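Local atomic coordinates of thiosulfate reductase (Thermus thermophilus, PDB entry 2VPZ), a protein that probably acts as a molybdopterin-dependent oxidoreductase, binding a molybdenum atom, two guanosine dinucleotide cofactors and an iron-sulfur cluster. Residues R201-E212 and K231-A242; Y694-K702 and G711-L719. All blocks are in the same frame, centred on the assembly; numbering follows the deposited sequence.

Both contacts are buried, and each grips a different molybdopterin guanine dinucleotide at a different end. Contact 1 pairs two neighbouring parallel strands inside a beta-alpha-beta unit, and the loops that follow them hold the ribose of one cofactor through an aspartate and an arginine, and its diphosphate through a histidine. Contact 2 has no strand pairing: a loop that follows strand 692-696 meets a second loop, and waters, backbone bonds and a histidine-aspartate pair hold them together beside the pterin of the other cofactor. Contact 1 lies in the molybdopterin oxidoreductase part and contact 2 in the dinucleotide-binding domain, centres about 24 Å apart, yet they touch where Arg238 packs on Tyr694.

Contact 1 of 2, residues R201-E212 and K231-A242; sequences RYIVLIGHHIGE and KVVVVDPRFSTA. With MGD (2-amino-5,6-dimercapto-7-methyl-3,7,8a,9-tetrahydro-8-oxa-1,3,9,10-tetraaza-anthracen-4-one guanosine dinucleotide), chain I.
Glu212 OE1 is held from both faces of its carboxylate: Arg238 NH2 reaches it on the syn side at 3.1 Å, while Thr241 N comes from above the opposite face at 3.2 Å. A water also donates to this oxygen. Glu212 OE2 turns its syn lone pair to Arg238 NH1 at 2.9 Å, completing an end-on salt bridge in which carboxylate and guanidinium planes stand 45° apart. Were this glutamate an alanine, the buried guanidinium of Arg238 would probably lose its paired charge and be less firmly fixed, and Thr241 N would lose its acceptor. Arg238 NH2 also donates to O3' of the cofactor at 2.7 Å, and Asp236 OD2 accepts from that same hydroxyl. With CG anti to the backbone N (chi1 -161°), the Asp236 carboxylate lies against both ribose hydroxyls, while OD1 closes an Asx turn with Arg238 N. These loops follow the ends of strands 202-206 and 231-235, parallel neighbours joined through helix 216-227 as a beta-alpha-beta crossover, with the cofactor at their C-terminal ends as in Rossmann-like folds. Leu205 bonds the other strand twice, its N to Val233 O and its O to Val235 N. Its CD1 touches Val232 CG1 and Val234 CG2. Beyond the last strand bond, His209 carries C5' of the cofactor over one ring face and donates from NE2 to O3A at 3.1 Å.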
loop_
_atom_site.group_PDB
_atom_site.type_symbol
_atom_site.label_atom_id
_atom_site.label_comp_id
_atom_site.label_asym_id
_atom_site.label_seq_id
_atom_site.Cartn_x
_atom_site.Cartn_y
_atom_site.Cartn_z
ATOM N N ARG A 201 15.614 -24.035 -8.686
ATOM C CA ARG A 201 15.338 -22.751 -9.375
ATOM C C ARG A 201 13.953 -22.567 -9.961
ATOM O O ARG A 201 13.501 -21.450 -10.277
ATOM C CB ARG A 201 16.342 -22.584 -10.498
ATOM C CG ARG A 201 17.701 -22.127 -10.050
ATOM C CD ARG A 201 17.659 -20.632 -9.773
ATOM N NE ARG A 201 17.528 -20.279 -8.359
ATOM C CZ ARG A 201 17.282 -19.062 -7.888
ATOM N NH1 ARG A 201 17.130 -18.050 -8.729
ATOM N NH2 ARG A 201 17.183 -18.860 -6.578
ATOM N N TYR A 202 13.324 -23.723 -10.130
ATOM C CA TYR A 202 11.984 -23.882 -10.697
ATOM C C TYR A 202 11.485 -25.208 -10.080
ATOM O O TYR A 202 12.141 -26.248 -10.202
ATOM C CB TYR A 202 12.135 -23.996 -12.226
ATOM C CG TYR A 202 10.839 -23.854 -13.006
ATOM C CD1 TYR A 202 10.356 -22.600 -13.395
ATOM C CD2 TYR A 202 10.100 -24.985 -13.387
ATOM C CE1 TYR A 202 9.190 -22.459 -14.139
ATOM C CE2 TYR A 202 8.926 -24.871 -14.137
ATOM C CZ TYR A 202 8.475 -23.606 -14.511
ATOM O OH TYR A 202 7.326 -23.462 -15.244
ATOM N N ILE A 203 10.331 -25.155 -9.427
ATOM C CA ILE A 203 9.737 -26.312 -8.749
ATOM C C ILE A 203 8.280 -26.633 -9.169
ATOM O O ILE A 203 7.423 -25.748 -9.142
ATOM C CB ILE A 203 9.779 -26.080 -7.183
ATOM C CG1 ILE A 203 11.220 -25.899 -6.720
ATOM C CG2 ILE A 203 9.082 -27.239 -6.426
ATOM C CD1 ILE A 203 11.349 -25.467 -5.247
ATOM N N VAL A 204 7.991 -27.872 -9.561
ATOM C CA VAL A 204 6.620 -28.228 -9.941
ATOM C C VAL A 204 5.979 -29.222 -8.952
ATOM O O VAL A 204 6.435 -30.369 -8.812
ATOM C CB VAL A 204 6.531 -28.791 -11.426
ATOM C CG1 VAL A 204 5.052 -29.056 -11.801
ATOM C CG2 VAL A 204 7.157 -27.786 -12.426
ATOM N N LEU A 205 4.938 -28.745 -8.265
ATOM C CA LEU A 205 4.171 -29.492 -7.265
ATOM C C LEU A 205 2.876 -30.065 -7.833
ATOM O O LEU A 205 2.003 -29.323 -8.312
ATOM C CB LEU A 205 3.824 -28.602 -6.033
ATOM C CG LEU A 205 5.016 -27.916 -5.328
ATOM C CD1 LEU A 205 4.525 -27.033 -4.170
ATOM C CD2 LEU A 205 6.019 -28.984 -4.834
ATOM N N ILE A 206 2.761 -31.386 -7.817
ATOM C CA ILE A 206 1.561 -32.057 -8.251
ATOM C C ILE A 206 0.759 -32.609 -7.016
ATOM O O ILE A 206 1.090 -33.668 -6.481
ATOM C CB ILE A 206 1.896 -33.200 -9.335
ATOM C CG1 ILE A 206 2.489 -32.559 -10.599
ATOM C CG2 ILE A 206 0.623 -34.032 -9.657
ATOM C CD1 ILE A 206 2.543 -33.459 -11.847
ATOM N N GLY A 207 -0.230 -31.845 -6.538
ATOM C CA GLY A 207 -1.078 -32.224 -5.430
ATOM C C GLY A 207 -0.479 -32.201 -4.045
ATOM O O GLY A 207 -1.045 -32.462 -2.977
ATOM N N HIS A 208 0.793 -31.883 -4.086
ATOM C CA HIS A 208 1.725 -31.768 -2.947
ATOM C C HIS A 208 1.251 -30.445 -2.237
ATOM O O HIS A 208 1.607 -29.362 -2.684
ATOM C CB HIS A 208 3.148 -31.615 -3.627
ATOM C CG HIS A 208 4.341 -32.057 -2.817
ATOM N ND1 HIS A 208 4.457 -31.936 -1.455
ATOM C CD2 HIS A 208 5.538 -32.507 -3.228
ATOM C CE1 HIS A 208 5.664 -32.294 -1.066
ATOM N NE2 HIS A 208 6.343 -32.645 -2.133
ATOM N N HIS A 209 0.466 -30.480 -1.167
ATOM C CA HIS A 209 0.083 -29.237 -0.494
ATOM C C HIS A 209 1.040 -28.852 0.677
ATOM O O HIS A 209 0.948 -29.430 1.766
ATOM C CB HIS A 209 -1.423 -29.281 -0.012
ATOM C CG HIS A 209 -1.796 -30.397 0.910
ATOM N ND1 HIS A 209 -2.986 -30.420 1.603
ATOM C CD2 HIS A 209 -1.151 -31.502 1.268
ATOM C CE1 HIS A 209 -3.043 -31.493 2.361
ATOM N NE2 HIS A 209 -1.928 -32.169 2.173
ATOM N N ILE A 210 1.984 -27.938 0.439
ATOM C CA ILE A 210 2.961 -27.494 1.459
ATOM C C ILE A 210 2.459 -26.219 2.143
ATOM O O ILE A 210 2.179 -25.184 1.512
ATOM C CB ILE A 210 4.428 -27.265 0.889
ATOM C CG1 ILE A 210 5.071 -28.593 0.473
ATOM C CG2 ILE A 210 5.281 -26.564 1.984
ATOM C CD1 ILE A 210 6.272 -28.444 -0.502
ATOM N N GLY A 211 2.351 -26.295 3.463
ATOM C CA GLY A 211 1.821 -25.201 4.239
ATOM C C GLY A 211 0.568 -25.690 4.967
ATOM O O GLY A 211 0.218 -25.140 6.017
ATOM N N GLU A 212 -0.133 -26.678 4.402
ATOM C CA GLU A 212 -1.303 -27.322 5.035
ATOM C C GLU A 212 -0.704 -28.629 5.618
ATOM O O GLU A 212 -0.936 -28.961 6.797
ATOM C CB GLU A 212 -2.448 -27.572 4.005
ATOM C CG GLU A 212 -3.231 -26.263 3.739
ATOM C CD GLU A 212 -4.058 -26.264 2.455
ATOM O OE1 GLU A 212 -3.455 -26.340 1.361
ATOM O OE2 GLU A 212 -5.310 -26.180 2.549
ATOM N N LYS A 231 10.827 -19.883 -8.301
ATOM C CA LYS A 231 9.478 -19.795 -8.821
ATOM C C LYS A 231 8.886 -21.224 -8.934
ATOM O O LYS A 231 9.493 -22.162 -9.497
ATOM C CB LYS A 231 9.436 -18.922 -10.093
ATOM C CG LYS A 231 9.322 -19.518 -11.470
ATOM C CD LYS A 231 9.234 -18.365 -12.503
ATOM C CE LYS A 231 9.264 -16.967 -11.821
ATOM N NZ LYS A 231 10.072 -15.962 -12.580
ATOM N N VAL A 232 7.720 -21.349 -8.297
ATOM C CA VAL A 232 6.886 -22.524 -8.025
ATOM C C VAL A 232 5.576 -22.704 -8.823
ATOM O O VAL A 232 4.700 -21.834 -8.767
ATOM C CB VAL A 232 6.508 -22.482 -6.469
ATOM C CG1 VAL A 232 5.866 -23.780 -5.995
ATOM C CG2 VAL A 232 7.756 -22.126 -5.632
ATOM N N VAL A 233 5.413 -23.829 -9.525
ATOM C CA VAL A 233 4.181 -24.113 -10.282
ATOM C C VAL A 233 3.312 -25.173 -9.531
ATOM O O VAL A 233 3.810 -26.227 -9.176
ATOM C CB VAL A 233 4.499 -24.640 -11.745
ATOM C CG1 VAL A 233 3.191 -24.965 -12.487
ATOM C CG2 VAL A 233 5.310 -23.579 -12.544
ATOM N N VAL A 234 2.046 -24.882 -9.248
ATOM C CA VAL A 234 1.191 -25.855 -8.556
ATOM C C VAL A 234 0.064 -26.379 -9.467
ATOM O O VAL A 234 -0.636 -25.608 -10.115
ATOM C CB VAL A 234 0.553 -25.282 -7.217
ATOM C CG1 VAL A 234 -0.519 -26.251 -6.657
ATOM C CG2 VAL A 234 1.643 -25.061 -6.160
ATOM N N VAL A 235 -0.050 -27.711 -9.517
ATOM C CA VAL A 235 -1.054 -28.437 -10.300
ATOM C C VAL A 235 -1.979 -29.068 -9.235
ATOM O O VAL A 235 -1.537 -29.897 -8.428
ATOM C CB VAL A 235 -0.368 -29.543 -11.166
ATOM C CG1 VAL A 235 -1.400 -30.256 -12.039
ATOM C CG2 VAL A 235 0.767 -28.920 -12.024
ATOM N N ASP A 236 -3.261 -28.689 -9.219
ATOM C CA ASP A 236 -4.213 -29.141 -8.189
ATOM C C ASP A 236 -5.625 -28.627 -8.585
ATOM O O ASP A 236 -5.754 -27.510 -9.080
ATOM C CB ASP A 236 -3.763 -28.454 -6.843
ATOM C CG ASP A 236 -4.329 -29.133 -5.559
ATOM O OD1 ASP A 236 -5.518 -29.517 -5.521
ATOM O OD2 ASP A 236 -3.561 -29.219 -4.544
ATOM N N PRO A 237 -6.693 -29.450 -8.400
ATOM C CA PRO A 237 -8.025 -28.916 -8.748
ATOM C C PRO A 237 -8.487 -27.864 -7.696
ATOM O O PRO A 237 -9.533 -27.232 -7.855
ATOM C CB PRO A 237 -8.934 -30.153 -8.782
ATOM C CG PRO A 237 -8.226 -31.172 -7.906
ATOM C CD PRO A 237 -6.748 -30.898 -8.152
ATOM N N ARG A 238 -7.678 -27.690 -6.640
ATOM C CA ARG A 238 -7.992 -26.765 -5.517
ATOM C C ARG A 238 -6.886 -25.675 -5.329
ATOM O O ARG A 238 -5.696 -25.996 -5.362
ATOM C CB ARG A 238 -8.150 -27.568 -4.198
ATOM C CG ARG A 238 -8.985 -26.896 -3.061
ATOM C CD ARG A 238 -8.813 -27.630 -1.710
ATOM N NE ARG A 238 -7.438 -28.078 -1.494
ATOM C CZ ARG A 238 -6.588 -27.570 -0.592
ATOM N NH1 ARG A 238 -6.977 -26.579 0.198
ATOM N NH2 ARG A 238 -5.342 -28.041 -0.485
ATOM N N PHE A 239 -7.273 -24.403 -5.148
ATOM C CA PHE A 239 -6.323 -23.283 -4.921
ATOM C C PHE A 239 -5.874 -23.319 -3.444
ATOM O O PHE A 239 -6.381 -22.553 -2.601
ATOM C CB PHE A 239 -6.917 -21.886 -5.234
ATOM C CG PHE A 239 -5.864 -20.747 -5.295
ATOM C CD1 PHE A 239 -5.102 -20.547 -6.448
ATOM C CD2 PHE A 239 -5.685 -19.856 -4.231
ATOM C CE1 PHE A 239 -4.163 -19.501 -6.555
ATOM C CE2 PHE A 239 -4.738 -18.784 -4.306
ATOM C CZ PHE A 239 -3.981 -18.627 -5.477
ATOM N N SER A 240 -4.911 -24.192 -3.154
ATOM C CA SER A 240 -4.339 -24.416 -1.812
ATOM C C SER A 240 -3.393 -23.316 -1.284
ATOM O O SER A 240 -3.214 -22.261 -1.924
ATOM C CB SER A 240 -3.567 -25.743 -1.769
ATOM O OG SER A 240 -2.259 -25.621 -2.336
ATOM N N THR A 241 -2.773 -23.571 -0.134
ATOM C CA THR A 241 -1.832 -22.636 0.474
ATOM C C THR A 241 -0.588 -22.504 -0.418
ATOM O O THR A 241 -0.129 -21.378 -0.697
ATOM C CB THR A 241 -1.372 -23.053 1.918
ATOM O OG1 THR A 241 -2.474 -23.048 2.824
ATOM C CG2 THR A 241 -0.261 -22.085 2.410
ATOM N N ALA A 242 -0.056 -23.637 -0.878
ATOM C CA ALA A 242 1.118 -23.653 -1.754
ATOM C C ALA A 242 0.797 -22.957 -3.095
ATOM O O ALA A 242 1.657 -22.290 -3.684
ATOM C CB ALA A 242 1.629 -25.129 -1.978
HETATM P PB MGD I . -1.460 -34.844 -1.577
HETATM O O1B MGD I . -2.510 -35.883 -1.577
HETATM O O2B MGD I . -0.446 -34.822 -2.605
HETATM O O3B MGD I . -0.947 -35.082 -0.081
HETATM O O3A MGD I . -0.072 -34.708 2.279
HETATM P PA MGD I . 0.356 -34.701 0.761
HETATM O O1A MGD I . 1.414 -35.701 0.719
HETATM O O2A MGD I . 0.829 -33.369 0.419
HETATM O "O5'" MGD I . -2.111 -33.429 -1.582
HETATM C "C5'" MGD I . -3.379 -33.005 -1.078
HETATM C "C4'" MGD I . -3.799 -32.074 -2.203
HETATM O "O4'" MGD I . -4.022 -32.983 -3.268
HETATM C "C3'" MGD I . -5.134 -31.296 -2.055
HETATM O "O3'" MGD I . -4.960 -29.892 -2.380
HETATM C "C2'" MGD I . -6.092 -31.927 -3.096
HETATM O "O2'" MGD I . -6.722 -30.887 -3.834
HETATM C "C1'" MGD I . -5.123 -32.535 -4.079
HETATM N N9 MGD I . -5.643 -33.416 -5.161
HETATM C C8 MGD I . -6.735 -34.240 -5.093
HETATM N N7 MGD I . -6.939 -34.903 -6.267
HETATM C C5 MGD I . -5.970 -34.478 -7.118
HETATM C C6 MGD I . -5.653 -34.709 -8.543
HETATM O O6 MGD I . -6.335 -35.544 -9.146
HETATM N N1 MGD I . -4.604 -34.091 -9.084
HETATM C C2 MGD I . -3.861 -33.188 -8.390
HETATM N N2 MGD I . -2.787 -32.566 -8.995
HETATM N N3 MGD I . -4.096 -32.909 -7.070
HETATM C C4 MGD I . -5.113 -33.508 -6.392
HETATM C C10 MGD I . -0.258 -35.793 3.163
HETATM C C11 MGD I . 1.019 -35.874 3.935
HETATM O O11 MGD I . 1.097 -34.721 4.786
HETATM C C12 MGD I . 1.258 -37.248 4.612
HETATM S S12 MGD I . 1.148 -38.691 3.752
HETATM C C13 MGD I . 1.586 -37.383 5.948
HETATM S S13 MGD I . 1.956 -38.912 6.601
HETATM C C14 MGD I . 1.655 -36.178 6.850
HETATM N N15 MGD I . 0.561 -35.988 7.729
HETATM C C16 MGD I . 0.251 -34.748 8.226
HETATM C C17 MGD I . -0.861 -34.456 9.199
HETATM O O17 MGD I . -1.549 -35.411 9.657
HETATM N N18 MGD I . -1.056 -33.169 9.645
HETATM C C19 MGD I . -0.295 -32.179 9.112
HETATM N N19 MGD I . -0.573 -30.950 9.502
HETATM N N20 MGD I . 0.715 -32.318 8.189
HETATM C C21 MGD I . 1.026 -33.585 7.775
HETATM N N22 MGD I . 1.965 -33.826 6.875
HETATM C C23 MGD I . 1.939 -34.954 6.003
HETATM O O HOH W 1 -1.256 -28.305 -3.770
HETATM O O HOH W 2 -0.760 -25.980 0.248
HETATM O O HOH W 3 -2.211 -22.936 5.773
#

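Contact 2 of 2, residues Y694-K702 and G711-L719; sequences YIVHGFGHK and GRGASDNYL. With MGD (2-amino-5,6-dimercapto-7-methyl-3,7,8a,9-tetrahydro-8-oxa-1,3,9,10-tetraaza-anthracen-4-one guanosine dinucleotide), chain H.
His697 ND1 donates to Asp716 OD1 across a very short 2.5 Å, in a bond bent only to 160°, with ring and carboxylate planes 72° apart. The other oxygen, Asp716 OD2, accepts from N18 of the cofactor pterin at 3.2 Å and, weakly, from its N19; Gln720 is a further donor to it. N18 also lies over one face of the His697 ring, offset toward the rim, so the imidazole holds the carboxylate and packs on the group that the carboxylate binds. Backbone bonds join the loops farther along: Gly700 N donates to Arg712 O at 2.8 Å, and Gly711 N to His701 O at 3.3 Å. One water bridges the loops, donating to Val696 O and Ala714 O and accepting from Phe699 N and Asp716 N. Lys702 lies over the Tyr718 ring, CE 3.5 Å from the centroid as a CH-pi contact and NZ 4.0 Å from it as a cation-pi contact. Its ammonium also donates to Gly700 O and forms a salt bridge with Glu677. Ile695 adds packing, its CD1 3.7 Å from Asp716 CB. Strand 692-696 is an outer strand of the mixed sheet in the dinucleotide-binding domain, a family of the double-psi beta-barrel clan; it lies beside strand 619-624, where Asp716 touches Tyr623, while Ala714 and Leu719 pack on strands 666-671 and 676-683.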
loop_
_atom_site.group_PDB
_atom_site.type_symbol
_atom_site.label_atom_id
_atom_site.label_comp_id
_atom_site.label_asym_id
_atom_site.label_seq_id
_atom_site.Cartn_x
_atom_site.Cartn_y
_atom_site.Cartn_z
ATOM N N TYR A 694 -14.147 -30.519 -0.965
ATOM C CA TYR A 694 -12.964 -30.844 -0.157
ATOM C C TYR A 694 -13.225 -30.731 1.376
ATOM O O TYR A 694 -13.950 -29.825 1.796
ATOM C CB TYR A 694 -11.820 -29.866 -0.562
ATOM C CG TYR A 694 -10.551 -29.894 0.297
ATOM C CD1 TYR A 694 -9.515 -30.787 0.022
ATOM C CD2 TYR A 694 -10.411 -29.049 1.414
ATOM C CE1 TYR A 694 -8.356 -30.861 0.831
ATOM C CE2 TYR A 694 -9.257 -29.109 2.239
ATOM C CZ TYR A 694 -8.229 -30.024 1.937
ATOM O OH TYR A 694 -7.093 -30.109 2.720
ATOM N N ILE A 695 -12.706 -31.657 2.186
ATOM C CA ILE A 695 -12.804 -31.589 3.661
ATOM C C ILE A 695 -11.485 -32.105 4.267
ATOM O O ILE A 695 -10.811 -32.941 3.658
ATOM C CB ILE A 695 -13.994 -32.447 4.282
ATOM C CG1 ILE A 695 -13.822 -33.927 3.970
ATOM C CG2 ILE A 695 -15.362 -31.873 3.823
ATOM C CD1 ILE A 695 -14.752 -34.891 4.780
ATOM N N VAL A 696 -11.072 -31.586 5.423
ATOM C CA VAL A 696 -9.854 -32.071 6.077
ATOM C C VAL A 696 -10.155 -33.441 6.744
ATOM O O VAL A 696 -11.192 -33.586 7.406
ATOM C CB VAL A 696 -9.326 -31.048 7.146
ATOM C CG1 VAL A 696 -8.299 -31.728 8.104
ATOM C CG2 VAL A 696 -8.691 -29.815 6.441
ATOM N N HIS A 697 -9.255 -34.425 6.550
ATOM C CA HIS A 697 -9.335 -35.810 7.130
ATOM C C HIS A 697 -9.139 -35.866 8.659
ATOM O O HIS A 697 -8.340 -35.116 9.209
ATOM C CB HIS A 697 -8.264 -36.789 6.517
ATOM C CG HIS A 697 -7.989 -38.030 7.290
ATOM N ND1 HIS A 697 -8.946 -38.978 7.507
ATOM C CD2 HIS A 697 -6.915 -38.422 7.986
ATOM C CE1 HIS A 697 -8.487 -39.898 8.319
ATOM N NE2 HIS A 697 -7.244 -39.584 8.628
ATOM N N GLY A 698 -9.842 -36.760 9.362
ATOM C CA GLY A 698 -9.690 -36.883 10.813
ATOM C C GLY A 698 -10.743 -36.349 11.774
ATOM O O GLY A 698 -10.531 -36.338 12.986
ATOM N N PHE A 699 -11.863 -35.844 11.275
ATOM C CA PHE A 699 -12.934 -35.357 12.167
ATOM C C PHE A 699 -14.090 -36.379 12.104
ATOM O O PHE A 699 -13.930 -37.438 11.477
ATOM C CB PHE A 699 -13.426 -33.944 11.798
ATOM C CG PHE A 699 -12.486 -32.817 12.226
ATOM C CD1 PHE A 699 -11.402 -32.457 11.425
ATOM C CD2 PHE A 699 -12.690 -32.127 13.430
ATOM C CE1 PHE A 699 -10.525 -31.425 11.814
ATOM C CE2 PHE A 699 -11.841 -31.096 13.844
ATOM C CZ PHE A 699 -10.747 -30.740 13.033
ATOM N N GLY A 700 -15.220 -36.103 12.752
ATOM C CA GLY A 700 -16.330 -37.050 12.754
ATOM C C GLY A 700 -16.207 -38.232 13.698
ATOM O O GLY A 700 -16.750 -39.307 13.418
ATOM N N HIS A 701 -15.502 -38.080 14.812
ATOM C CA HIS A 701 -15.356 -39.187 15.778
ATOM C C HIS A 701 -16.696 -39.570 16.446
ATOM O O HIS A 701 -17.504 -38.673 16.746
ATOM C CB HIS A 701 -14.360 -38.817 16.964
ATOM C CG HIS A 701 -12.938 -38.596 16.599
ATOM N ND1 HIS A 701 -11.954 -39.506 16.847
ATOM C CD2 HIS A 701 -12.334 -37.556 16.018
ATOM C CE1 HIS A 701 -10.798 -39.042 16.421
ATOM N NE2 HIS A 701 -11.004 -37.849 15.909
ATOM N N LYS A 702 -16.944 -40.872 16.614
ATOM C CA LYS A 702 -18.088 -41.331 17.413
ATOM C C LYS A 702 -17.305 -42.066 18.541
ATOM O O LYS A 702 -17.048 -43.267 18.475
ATOM C CB LYS A 702 -19.026 -42.325 16.713
ATOM C CG LYS A 702 -18.699 -42.643 15.266
ATOM C CD LYS A 702 -19.451 -41.754 14.276
ATOM C CE LYS A 702 -18.978 -41.977 12.826
ATOM N NZ LYS A 702 -18.898 -40.689 12.040
ATOM N N GLY A 711 -18.439 -35.959 18.347
ATOM C CA GLY A 711 -19.505 -35.280 17.615
ATOM C C GLY A 711 -19.206 -34.076 16.723
ATOM O O GLY A 711 -20.126 -33.377 16.256
ATOM N N ARG A 712 -17.935 -33.830 16.433
ATOM C CA ARG A 712 -17.506 -32.652 15.657
ATOM C C ARG A 712 -16.990 -32.889 14.207
ATOM O O ARG A 712 -16.138 -33.755 13.984
ATOM C CB ARG A 712 -16.452 -31.881 16.529
ATOM C CG ARG A 712 -16.782 -31.978 18.058
ATOM C CD ARG A 712 -15.919 -31.115 19.035
ATOM N NE ARG A 712 -16.441 -29.760 19.233
ATOM C CZ ARG A 712 -16.991 -29.256 20.332
ATOM N NH1 ARG A 712 -17.127 -29.980 21.428
ATOM N NH2 ARG A 712 -17.416 -27.999 20.332
ATOM N N GLY A 713 -17.557 -32.163 13.239
ATOM C CA GLY A 713 -17.210 -32.292 11.830
ATOM C C GLY A 713 -17.692 -33.560 11.127
ATOM O O GLY A 713 -18.421 -34.352 11.716
ATOM N N ALA A 714 -17.287 -33.760 9.874
ATOM C CA ALA A 714 -17.634 -34.940 9.072
ATOM C C ALA A 714 -16.385 -35.808 8.876
ATOM O O ALA A 714 -15.300 -35.259 8.690
ATOM C CB ALA A 714 -18.164 -34.508 7.698
ATOM N N SER A 715 -16.523 -37.134 8.918
ATOM C CA SER A 715 -15.390 -38.051 8.703
ATOM C C SER A 715 -15.237 -38.395 7.198
ATOM O O SER A 715 -16.192 -38.873 6.599
ATOM C CB SER A 715 -15.565 -39.375 9.482
ATOM O OG SER A 715 -14.664 -40.368 9.013
ATOM N N ASP A 716 -14.078 -38.147 6.577
ATOM C CA ASP A 716 -13.901 -38.500 5.156
ATOM C C ASP A 716 -13.909 -40.043 4.954
ATOM O O ASP A 716 -14.540 -40.559 4.004
ATOM C CB ASP A 716 -12.618 -37.858 4.548
ATOM C CG ASP A 716 -11.293 -38.474 5.054
ATOM O OD1 ASP A 716 -11.065 -38.528 6.277
ATOM O OD2 ASP A 716 -10.477 -38.881 4.201
ATOM N N ASN A 717 -13.249 -40.757 5.873
ATOM C CA ASN A 717 -13.144 -42.240 5.889
ATOM C C ASN A 717 -14.500 -42.962 6.009
ATOM O O ASN A 717 -14.692 -44.022 5.412
ATOM C CB ASN A 717 -12.249 -42.733 7.032
ATOM C CG ASN A 717 -11.745 -44.143 6.793
ATOM O OD1 ASN A 717 -11.859 -45.030 7.645
ATOM N ND2 ASN A 717 -11.179 -44.353 5.618
ATOM N N TYR A 718 -15.423 -42.424 6.803
ATOM C CA TYR A 718 -16.741 -43.050 6.894
ATOM C C TYR A 718 -17.505 -42.860 5.571
ATOM O O TYR A 718 -18.498 -43.543 5.320
ATOM C CB TYR A 718 -17.576 -42.509 8.057
ATOM C CG TYR A 718 -17.394 -43.277 9.351
ATOM C CD1 TYR A 718 -16.287 -43.051 10.149
ATOM C CD2 TYR A 718 -18.327 -44.235 9.772
ATOM C CE1 TYR A 718 -16.101 -43.746 11.340
ATOM C CE2 TYR A 718 -18.150 -44.948 10.972
ATOM C CZ TYR A 718 -17.029 -44.691 11.754
ATOM O OH TYR A 718 -16.818 -45.348 12.946
ATOM N N LEU A 719 -17.046 -41.956 4.716
ATOM C CA LEU A 719 -17.715 -41.734 3.429
ATOM C C LEU A 719 -17.020 -42.489 2.314
ATOM O O LEU A 719 -17.557 -42.619 1.218
ATOM C CB LEU A 719 -17.743 -40.250 3.071
ATOM C CG LEU A 719 -18.736 -39.385 3.825
ATOM C CD1 LEU A 719 -18.305 -37.917 3.838
ATOM C CD2 LEU A 719 -20.104 -39.541 3.174
HETATM P PB MGD H . -3.964 -41.526 13.454
HETATM O O1B MGD H . -5.367 -41.124 13.115
HETATM O O2B MGD H . -3.043 -40.526 14.081
HETATM O O3B MGD H . -3.444 -42.235 12.100
HETATM O O3A MGD H . -2.715 -43.420 10.014
HETATM P PA MGD H . -2.610 -43.533 11.602
HETATM O O1A MGD H . -1.237 -43.295 12.210
HETATM O O2A MGD H . -3.391 -44.744 11.970
HETATM O "O5'" MGD H . -3.994 -42.729 14.458
HETATM C "C5'" MGD H . -3.019 -42.874 15.492
HETATM C "C4'" MGD H . -3.621 -43.839 16.514
HETATM O "O4'" MGD H . -2.491 -44.090 17.343
HETATM C "C3'" MGD H . -4.682 -43.260 17.413
HETATM O "O3'" MGD H . -5.447 -44.379 17.881
HETATM C "C2'" MGD H . -3.838 -42.640 18.538
HETATM O "O2'" MGD H . -4.657 -42.533 19.672
HETATM C "C1'" MGD H . -2.705 -43.652 18.720
HETATM N N9 MGD H . -1.402 -43.196 19.336
HETATM C C8 MGD H . -0.833 -41.997 19.198
HETATM N N7 MGD H . 0.357 -41.889 19.833
HETATM C C5 MGD H . 0.624 -43.094 20.384
HETATM C C6 MGD H . 1.760 -43.745 21.176
HETATM O O6 MGD H . 2.799 -43.097 21.553
HETATM N N1 MGD H . 1.580 -45.068 21.500
HETATM C C2 MGD H . 0.478 -45.805 21.159
HETATM N N2 MGD H . 0.318 -47.122 21.497
HETATM N N3 MGD H . -0.511 -45.253 20.443
HETATM C C4 MGD H . -0.546 -43.942 20.036
HETATM C C10 MGD H . -1.757 -42.652 9.223
HETATM C C11 MGD H . -1.988 -42.991 7.790
HETATM O O11 MGD H . -3.404 -42.961 7.607
HETATM C C12 MGD H . -1.301 -42.162 6.768
HETATM S S12 MGD H . 0.376 -41.819 6.853
HETATM C C13 MGD H . -1.932 -41.702 5.686
HETATM S S13 MGD H . -1.286 -40.729 4.503
HETATM C C14 MGD H . -3.281 -41.985 5.306
HETATM N N15 MGD H . -4.072 -40.724 5.380
HETATM C C16 MGD H . -5.427 -40.913 5.253
HETATM C C17 MGD H . -6.407 -39.952 4.741
HETATM O O17 MGD H . -6.049 -38.785 4.401
HETATM N N18 MGD H . -7.676 -40.348 4.630
HETATM C C19 MGD H . -8.101 -41.580 4.971
HETATM N N19 MGD H . -9.420 -41.935 4.911
HETATM N N20 MGD H . -7.239 -42.499 5.412
HETATM C C21 MGD H . -5.947 -42.249 5.600
HETATM N N22 MGD H . -5.141 -43.185 6.112
HETATM C C23 MGD H . -3.726 -43.087 6.218
HETATM O O HOH W 4 -12.658 -36.032 8.187
HETATM O O HOH W 5 -11.794 -39.344 9.382
HETATM O O HOH W 6 -14.414 -35.268 15.633
#